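Local coordinates for protein homoserine dehydrogenase (PDB 4PG7) that catalyses the NAD(P)-dependent interconversion of aspartate semialdehyde and homoserine, a hydride-transfer step of the aspartic acid pathway, at residues Y301-V306 against D313-G318; K267-G272 against T286-K291. All blocks are in the same frame, centred on the assembly; numbering follows the deposited sequence.

Contact 1 (Y301-V306 against D313-G318); sequences YNAIYV and DTMFYG. With ACT (acetate ion), chain E.
The rings of Tyr301 and Tyr317 lie almost parallel, 4° between their planes, but slid so far apart that they hardly overlap. Tyr317 OH sits above one face of the Tyr301 ring, near its rim, while Tyr301 CD1 lies over a face of the Tyr317 ring, 3.3 Å from Tyr317 CZ. An acetate ion, probably from the crystallisation liquor, comes to the edge of the Tyr317 ring. Further along, Thr314 O lies over one face of the Tyr305 ring, and Met315 SD meets that ring's edge, 5.3 Å from its centroid, a Met-aromatic contact. Tyr305 CG is anti to the backbone N (chi1 -166°), which carries the phenol across to Asp313: Tyr305 OH donates to Asp313 OD2 at 2.5 Å, so short that the exact length is doubtful, with ring and carboxylate 75° apart.

Beneath these side chains runs an antiparallel beta hairpin, with Asn302-Gly318, Ile304-Phe316 and Val306-Thr314 as its hydrogen-bonded pairs. Val306 N reaches Thr314 O at 2.8 Å. Ala303, Tyr305, Met315 and Tyr317 share one face; Ile304, Val306, Thr314 and Phe316 share the other, where Val306 CG2 approaches the Phe316 ring at its edge, 4.5 Å from CE2. Residues Thr314 to Tyr317 also pair antiparallel with a strand of the second subunit, carrying the sheet across the dimer interface, and Tyr301 OH hydrogen-bonds to Asp313 N of that subunit.

Contact 2 (K267-G272 against T286-K291); sequences KLIGKG and TLIDKK
Strands 264-275 and 278-289 form a long beta hairpin, and Lys267 and Thr286 make an antiparallel hydrogen-bonded pair in it. Lys267 N donates to Thr286 O at 3.0 Å, in the carbonyl plane. In return Thr286 N reaches Lys267 O at 2.9 Å, approaching almost in line with the C=O bond although the hydrogen bond is bent at its hydrogen (143°). Locally the axes of strands 267-272 and 286-289 run at 99° to each other, and packing beyond this pair passes to the side chains.

Ile269 is at the centre of it. Ile269 CG1 lies 3.6 Å from Thr286 CB, the two side chains crossing at about a right angle, and the isoleucines meet tip to tip, with Ile269 CD1 4.1 Å from Ile288 CD1. Ile269 CG1 stands beside the backbone N (chi1 -63°), bringing the longer branch to both partners. Within this mixed sheet, strand 171-177 lends Met175 and Ile177 to the packing round Ile269, and Glu444 of strand 436-444 touches both Thr286 and Ile288.

Ile288 CG1 also meets the aliphatic part of Lys267, at CG, 4.0 Å away. The lysine bends at chi2 and carries its ammonium off to Val297 O and a salt bridge with Glu298. A water joins the strands again farther along: it donates to Thr286 OG1 and accepts from Lys271 NZ, 2.8 Å from each. The same hydroxyl hydrogen-bonds to Glu284 O, and Lys271 NZ forms a salt bridge with Glu444.

In the fold
The two contacts come in series: the hairpin of contact 2 closes before that of contact 1 begins, and strand 278-289 is followed directly by strand 302-308. Their centres are 12 Å apart and their nearest atoms about 7 Å, without touching. Both belong to one mixed sheet, where strand 171-177 pairs antiparallel with strand 264-275 of contact 2 and strand 302-308 of contact 1, bridging the hairpins. Contact 1 takes the sheet to the second subunit, whereas strand 278-289 of contact 2 pairs with strand 436-444 from the C-terminal region. Contiguous pairing thus links the dimer interface to the region where lysine is bound.

Contact 1 (Y301-V306 against D313-G318)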
ATOM      1  N   TYR A 301       5.688  -0.854  12.922  1.00 26.98           N
ATOM      2  CA  TYR A 301       5.125  -0.825  11.569  1.00 27.35           C
ATOM      3  C   TYR A 301       6.210  -1.042  10.529  1.00 26.35           C
ATOM      4  O   TYR A 301       7.372  -0.742  10.768  1.00 26.65           O
ATOM      5  CB  TYR A 301       4.360   0.468  11.309  1.00 27.78           C
ATOM      6  CG  TYR A 301       2.966   0.426  11.873  1.00 28.69           C
ATOM      7  CD1 TYR A 301       1.902   0.075  11.075  1.00 29.98           C
ATOM      8  CD2 TYR A 301       2.710   0.712  13.213  1.00 30.70           C
ATOM      9  CE1 TYR A 301       0.618   0.016  11.571  1.00 31.21           C
ATOM     10  CE2 TYR A 301       1.409   0.657  13.721  1.00 30.50           C
ATOM     11  CZ  TYR A 301       0.373   0.300  12.890  1.00 32.03           C
ATOM     12  OH  TYR A 301      -0.936   0.236  13.330  1.00 33.52           O
ATOM     13  N   ASN A 302       5.812  -1.642   9.415  1.00 26.66           N
ATOM     14  CA  ASN A 302       6.662  -1.859   8.269  1.00 26.18           C
ATOM     15  C   ASN A 302       6.100  -1.107   7.068  1.00 25.52           C
ATOM     16  O   ASN A 302       4.989  -0.595   7.111  1.00 23.89           O
ATOM     17  CB  ASN A 302       6.776  -3.362   7.979  1.00 28.56           C
ATOM     18  CG  ASN A 302       7.647  -4.093   9.008  1.00 33.84           C
ATOM     19  OD1 ASN A 302       8.289  -3.472   9.872  1.00 39.52           O
ATOM     20  ND2 ASN A 302       7.690  -5.384   8.909  1.00 36.97           N
ATOM     21  N   ALA A 303       6.910  -1.009   6.021  1.00 23.72           N
ATOM     22  CA  ALA A 303       6.512  -0.341   4.803  1.00 24.65           C
ATOM     23  C   ALA A 303       7.440  -0.727   3.677  1.00 25.11           C
ATOM     24  O   ALA A 303       8.643  -0.969   3.913  1.00 24.94           O
ATOM     25  CB  ALA A 303       6.502   1.183   4.986  1.00 23.76           C
ATOM     26  N   ILE A 304       6.877  -0.818   2.475  1.00 27.08           N
ATOM     27  CA  ILE A 304       7.670  -0.971   1.246  1.00 29.94           C
ATOM     28  C   ILE A 304       7.368   0.167   0.321  1.00 27.30           C
ATOM     29  O   ILE A 304       6.210   0.366  -0.052  1.00 25.02           O
ATOM     30  CB  ILE A 304       7.365  -2.225   0.390  1.00 34.96           C
ATOM     31  CG1 ILE A 304       7.098  -3.410   1.261  1.00 39.67           C
ATOM     32  CG2 ILE A 304       8.531  -2.508  -0.572  1.00 35.07           C
ATOM     33  CD1 ILE A 304       8.332  -3.954   1.911  1.00 42.26           C
ATOM     34  N   TYR A 305       8.427   0.857  -0.066  1.00 25.91           N
ATOM     35  CA  TYR A 305       8.373   1.984  -0.944  1.00 28.61           C
ATOM     36  C   TYR A 305       8.938   1.550  -2.292  1.00 29.96           C
ATOM     37  O   TYR A 305      10.081   1.102  -2.363  1.00 30.01           O
ATOM     38  CB  TYR A 305       9.232   3.095  -0.380  1.00 28.09           C
ATOM     39  CG  TYR A 305       9.013   4.424  -1.002  1.00 27.70           C
ATOM     40  CD1 TYR A 305       8.073   5.311  -0.481  1.00 27.35           C
ATOM     41  CD2 TYR A 305       9.753   4.823  -2.100  1.00 29.25           C
ATOM     42  CE1 TYR A 305       7.858   6.551  -1.049  1.00 28.13           C
ATOM     43  CE2 TYR A 305       9.563   6.069  -2.673  1.00 30.01           C
ATOM     44  CZ  TYR A 305       8.608   6.924  -2.150  1.00 29.94           C
ATOM     45  OH  TYR A 305       8.429   8.150  -2.743  1.00 31.08           O
ATOM     46  N   VAL A 306       8.164   1.744  -3.351  1.00 32.25           N
ATOM     47  CA  VAL A 306       8.481   1.165  -4.655  1.00 34.39           C
ATOM     48  C   VAL A 306       8.585   2.273  -5.684  1.00 37.19           C
ATOM     49  O   VAL A 306       7.710   3.150  -5.755  1.00 36.20           O
ATOM     50  CB  VAL A 306       7.392   0.162  -5.059  1.00 36.09           C
ATOM     51  CG1 VAL A 306       7.588  -0.316  -6.479  1.00 37.69           C
ATOM     52  CG2 VAL A 306       7.387  -1.007  -4.096  1.00 36.22           C
ATOM     53  N   ASP A 313       5.983   7.167  -7.384  1.00 38.19           N
ATOM     54  CA  ASP A 313       6.329   6.231  -6.322  1.00 35.20           C
ATOM     55  C   ASP A 313       5.070   5.682  -5.662  1.00 33.00           C
ATOM     56  O   ASP A 313       4.012   6.308  -5.683  1.00 31.28           O
ATOM     57  CB  ASP A 313       7.192   6.903  -5.269  1.00 36.02           C
ATOM     58  CG  ASP A 313       8.448   7.521  -5.844  1.00 38.02           C
ATOM     59  OD1 ASP A 313       8.749   7.270  -7.034  1.00 37.51           O
ATOM     60  OD2 ASP A 313       9.103   8.272  -5.104  1.00 37.85           O
ATOM     61  N   THR A 314       5.175   4.504  -5.078  1.00 31.40           N
ATOM     62  CA  THR A 314       4.081   3.968  -4.289  1.00 31.89           C
ATOM     63  C   THR A 314       4.645   3.470  -2.963  1.00 30.71           C
ATOM     64  O   THR A 314       5.853   3.214  -2.841  1.00 29.08           O
ATOM     65  CB  THR A 314       3.329   2.825  -4.998  1.00 33.52           C
ATOM     66  OG1 THR A 314       4.245   1.783  -5.282  1.00 36.62           O
ATOM     67  CG2 THR A 314       2.693   3.278  -6.303  1.00 35.32           C
ATOM     68  N   MET A 315       3.769   3.325  -1.976  1.00 29.91           N
ATOM     69  CA  MET A 315       4.165   2.730  -0.689  1.00 28.06           C
ATOM     70  C   MET A 315       3.012   1.990  -0.055  1.00 27.63           C
ATOM     71  O   MET A 315       1.845   2.403  -0.150  1.00 28.37           O
ATOM     72  CB  MET A 315       4.718   3.793   0.276  1.00 27.18           C
ATOM     73  CG  MET A 315       5.484   3.223   1.491  1.00 28.18           C
ATOM     74  SD  MET A 315       5.920   4.475   2.763  1.00 27.55           S
ATOM     75  CE  MET A 315       4.256   4.667   3.430  1.00 31.82           C
ATOM     76  N   PHE A 316       3.354   0.895   0.592  1.00 28.54           N
ATOM     77  CA  PHE A 316       2.422   0.062   1.331  1.00 30.40           C
ATOM     78  C   PHE A 316       2.899   0.067   2.770  1.00 29.51           C
ATOM     79  O   PHE A 316       4.093  -0.107   3.014  1.00 28.74           O
ATOM     80  CB  PHE A 316       2.428  -1.342   0.728  1.00 34.44           C
ATOM     81  CG  PHE A 316       2.212  -1.338  -0.764  1.00 41.71           C
ATOM     82  CD1 PHE A 316       0.937  -1.542  -1.302  1.00 45.76           C
ATOM     83  CD2 PHE A 316       3.267  -1.043  -1.641  1.00 43.88           C
ATOM     84  CE1 PHE A 316       0.732  -1.499  -2.676  1.00 49.72           C
ATOM     85  CE2 PHE A 316       3.058  -0.985  -3.006  1.00 45.93           C
ATOM     86  CZ  PHE A 316       1.794  -1.228  -3.527  1.00 48.35           C
ATOM     87  N   TYR A 317       1.981   0.285   3.710  1.00 27.13           N
ATOM     88  CA  TYR A 317       2.324   0.441   5.115  1.00 26.33           C
ATOM     89  C   TYR A 317       1.429  -0.460   5.943  1.00 26.05           C
ATOM     90  O   TYR A 317       0.228  -0.519   5.709  1.00 25.66           O
ATOM     91  CB  TYR A 317       2.116   1.902   5.496  1.00 26.60           C
ATOM     92  CG  TYR A 317       2.044   2.271   6.977  1.00 25.65           C
ATOM     93  CD1 TYR A 317       3.169   2.697   7.646  1.00 26.09           C
ATOM     94  CD2 TYR A 317       0.827   2.276   7.676  1.00 26.78           C
ATOM     95  CE1 TYR A 317       3.119   3.087   8.983  1.00 25.78           C
ATOM     96  CE2 TYR A 317       0.749   2.663   9.017  1.00 25.92           C
ATOM     97  CZ  TYR A 317       1.910   3.072   9.666  1.00 26.43           C
ATOM     98  OH  TYR A 317       1.883   3.470  10.965  1.00 25.33           O
ATOM     99  N   GLY A 318       2.007  -1.152   6.914  1.00 25.94           N
ATOM    100  CA  GLY A 318       1.241  -1.985   7.848  1.00 27.58           C
ATOM    101  C   GLY A 318       2.145  -2.793   8.749  1.00 30.18           C
ATOM    102  O   GLY A 318       3.373  -2.796   8.551  1.00 30.20           O
TER
HETATM  103  C   ACT E 503      -0.402   4.170  14.546  1.00 55.58           C
HETATM  104  O   ACT E 503      -0.280   4.245  13.285  1.00 57.31           O
HETATM  105  OXT ACT E 503      -1.482   4.364  15.151  1.00 60.28           O
HETATM  106  CH3 ACT E 503       0.780   3.841  15.392  1.00 52.95           C
HETATM  107  O   HOH W   1       5.643   3.001  -8.081  1.00 46.02           O

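Contact 2 (K267-G272 against T286-K291)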
ATOM      1  N   LYS A 267      16.760   4.742   9.859  1.00 21.46           N
ATOM      2  CA  LYS A 267      15.941   3.530   9.769  1.00 22.67           C
ATOM      3  C   LYS A 267      16.841   2.406   9.309  1.00 22.98           C
ATOM      4  O   LYS A 267      17.850   2.650   8.629  1.00 23.42           O
ATOM      5  CB  LYS A 267      14.788   3.690   8.744  1.00 22.22           C
ATOM      6  CG  LYS A 267      13.905   4.922   8.956  1.00 22.84           C
ATOM      7  CD  LYS A 267      12.975   4.751  10.139  1.00 23.03           C
ATOM      8  CE  LYS A 267      12.090   5.968  10.310  1.00 25.55           C
ATOM      9  NZ  LYS A 267      11.157   5.779  11.442  1.00 27.40           N
ATOM     10  N   LEU A 268      16.472   1.175   9.653  1.00 23.45           N
ATOM     11  CA  LEU A 268      17.084   0.012   9.035  1.00 24.12           C
ATOM     12  C   LEU A 268      16.330  -0.227   7.739  1.00 24.47           C
ATOM     13  O   LEU A 268      15.139  -0.591   7.767  1.00 25.91           O
ATOM     14  CB  LEU A 268      17.021  -1.213   9.923  1.00 24.19           C
ATOM     15  CG  LEU A 268      17.741  -2.458   9.355  1.00 24.63           C
ATOM     16  CD1 LEU A 268      19.245  -2.269   9.407  1.00 25.59           C
ATOM     17  CD2 LEU A 268      17.354  -3.714  10.107  1.00 24.80           C
ATOM     18  N   ILE A 269      17.011  -0.015   6.619  1.00 23.66           N
ATOM     19  CA  ILE A 269      16.403  -0.091   5.289  1.00 24.96           C
ATOM     20  C   ILE A 269      16.917  -1.303   4.512  1.00 25.50           C
ATOM     21  O   ILE A 269      18.126  -1.530   4.430  1.00 25.73           O
ATOM     22  CB  ILE A 269      16.714   1.163   4.487  1.00 26.04           C
ATOM     23  CG1 ILE A 269      16.096   2.413   5.159  1.00 25.33           C
ATOM     24  CG2 ILE A 269      16.235   1.060   3.027  1.00 27.50           C
ATOM     25  CD1 ILE A 269      14.603   2.433   5.178  1.00 25.74           C
ATOM     26  N   GLY A 270      15.983  -2.086   3.980  1.00 24.88           N
ATOM     27  CA  GLY A 270      16.288  -3.155   3.055  1.00 24.78           C
ATOM     28  C   GLY A 270      15.972  -2.621   1.683  1.00 26.68           C
ATOM     29  O   GLY A 270      14.885  -2.064   1.434  1.00 26.50           O
ATOM     30  N   LYS A 271      16.942  -2.735   0.791  1.00 27.44           N
ATOM     31  CA  LYS A 271      16.899  -2.037  -0.488  1.00 28.52           C
ATOM     32  C   LYS A 271      17.263  -3.010  -1.584  1.00 29.70           C
ATOM     33  O   LYS A 271      18.194  -3.805  -1.424  1.00 30.45           O
ATOM     34  CB  LYS A 271      17.926  -0.924  -0.430  1.00 29.54           C
ATOM     35  CG  LYS A 271      17.888   0.059  -1.542  1.00 32.43           C
ATOM     36  CD  LYS A 271      18.523   1.386  -1.111  1.00 34.44           C
ATOM     37  CE  LYS A 271      20.030   1.320  -0.927  1.00 34.61           C
ATOM     38  NZ  LYS A 271      20.537   2.608  -0.325  1.00 35.75           N
ATOM     39  N   GLY A 272      16.549  -2.928  -2.698  1.00 29.67           N
ATOM     40  CA  GLY A 272      16.936  -3.626  -3.909  1.00 32.15           C
ATOM     41  C   GLY A 272      16.884  -2.682  -5.089  1.00 33.89           C
ATOM     42  O   GLY A 272      15.849  -2.047  -5.335  1.00 34.13           O
ATOM     43  N   THR A 286      20.381   3.587   7.628  1.00 24.07           N
ATOM     44  CA  THR A 286      20.279   4.516   6.519  1.00 23.52           C
ATOM     45  C   THR A 286      19.635   5.798   7.016  1.00 22.75           C
ATOM     46  O   THR A 286      18.642   5.754   7.748  1.00 23.28           O
ATOM     47  CB  THR A 286      19.410   3.885   5.412  1.00 24.04           C
ATOM     48  OG1 THR A 286      20.021   2.673   4.976  1.00 24.83           O
ATOM     49  CG2 THR A 286      19.227   4.790   4.245  1.00 24.04           C
ATOM     50  N   LEU A 287      20.199   6.949   6.669  1.00 21.88           N
ATOM     51  CA  LEU A 287      19.559   8.212   6.996  1.00 22.53           C
ATOM     52  C   LEU A 287      18.502   8.445   5.936  1.00 24.69           C
ATOM     53  O   LEU A 287      18.761   8.250   4.737  1.00 25.33           O
ATOM     54  CB  LEU A 287      20.525   9.370   7.022  1.00 23.37           C
ATOM     55  CG  LEU A 287      21.278   9.643   8.320  1.00 24.48           C
ATOM     56  CD1 LEU A 287      22.211   8.484   8.639  1.00 24.38           C
ATOM     57  CD2 LEU A 287      22.030  10.945   8.190  1.00 26.12           C
ATOM     58  N   ILE A 288      17.314   8.829   6.383  1.00 25.27           N
ATOM     59  CA  ILE A 288      16.182   9.078   5.520  1.00 25.83           C
ATOM     60  C   ILE A 288      15.718  10.494   5.778  1.00 24.42           C
ATOM     61  O   ILE A 288      15.440  10.873   6.924  1.00 23.71           O
ATOM     62  CB  ILE A 288      14.972   8.158   5.855  1.00 29.51           C
ATOM     63  CG1 ILE A 288      15.347   6.690   5.724  1.00 32.18           C
ATOM     64  CG2 ILE A 288      13.789   8.464   4.922  1.00 31.10           C
ATOM     65  CD1 ILE A 288      15.632   6.275   4.288  1.00 35.17           C
ATOM     66  N   ASP A 289      15.600  11.263   4.717  1.00 24.28           N
ATOM     67  CA  ASP A 289      15.110  12.623   4.811  1.00 26.35           C
ATOM     68  C   ASP A 289      13.773  12.622   5.525  1.00 26.32           C
ATOM     69  O   ASP A 289      12.891  11.837   5.182  1.00 23.65           O
ATOM     70  CB  ASP A 289      14.982  13.244   3.425  1.00 28.39           C
ATOM     71  CG  ASP A 289      14.592  14.720   3.482  1.00 30.60           C
ATOM     72  OD1 ASP A 289      15.433  15.570   3.220  1.00 34.95           O
ATOM     73  OD2 ASP A 289      13.459  15.039   3.806  1.00 32.20           O
ATOM     74  N   LYS A 290      13.623  13.531   6.483  1.00 26.77           N
ATOM     75  CA  LYS A 290      12.407  13.610   7.297  1.00 28.17           C
ATOM     76  C   LYS A 290      11.127  13.814   6.519  1.00 27.99           C
ATOM     77  O   LYS A 290      10.067  13.499   7.015  1.00 28.19           O
ATOM     78  CB  LYS A 290      12.509  14.743   8.313  1.00 29.15           C
ATOM     79  CG  LYS A 290      13.387  14.443   9.502  1.00 31.05           C
ATOM     80  CD  LYS A 290      13.468  15.706  10.362  1.00 35.32           C
ATOM     81  CE  LYS A 290      14.324  15.500  11.598  1.00 36.86           C
ATOM     82  NZ  LYS A 290      14.576  16.808  12.274  1.00 39.40           N
ATOM     83  N   LYS A 291      11.208  14.374   5.322  1.00 28.91           N
ATOM     84  CA  LYS A 291      10.015  14.580   4.498  1.00 31.01           C
ATOM     85  C   LYS A 291       9.618  13.353   3.675  1.00 28.94           C
ATOM     86  O   LYS A 291       8.536  13.327   3.128  1.00 27.32           O
ATOM     87  CB  LYS A 291      10.244  15.766   3.551  1.00 34.85           C
ATOM     88  CG  LYS A 291      10.462  17.088   4.278  1.00 38.34           C
ATOM     89  CD  LYS A 291      10.979  18.165   3.335  1.00 45.09           C
ATOM     90  CE  LYS A 291      12.469  17.972   3.110  1.00 47.80           C
ATOM     91  NZ  LYS A 291      12.919  18.245   1.726  1.00 52.57           N
TER
HETATM   92  O   HOH W   2      19.859   1.760   2.303  1.00 26.93           O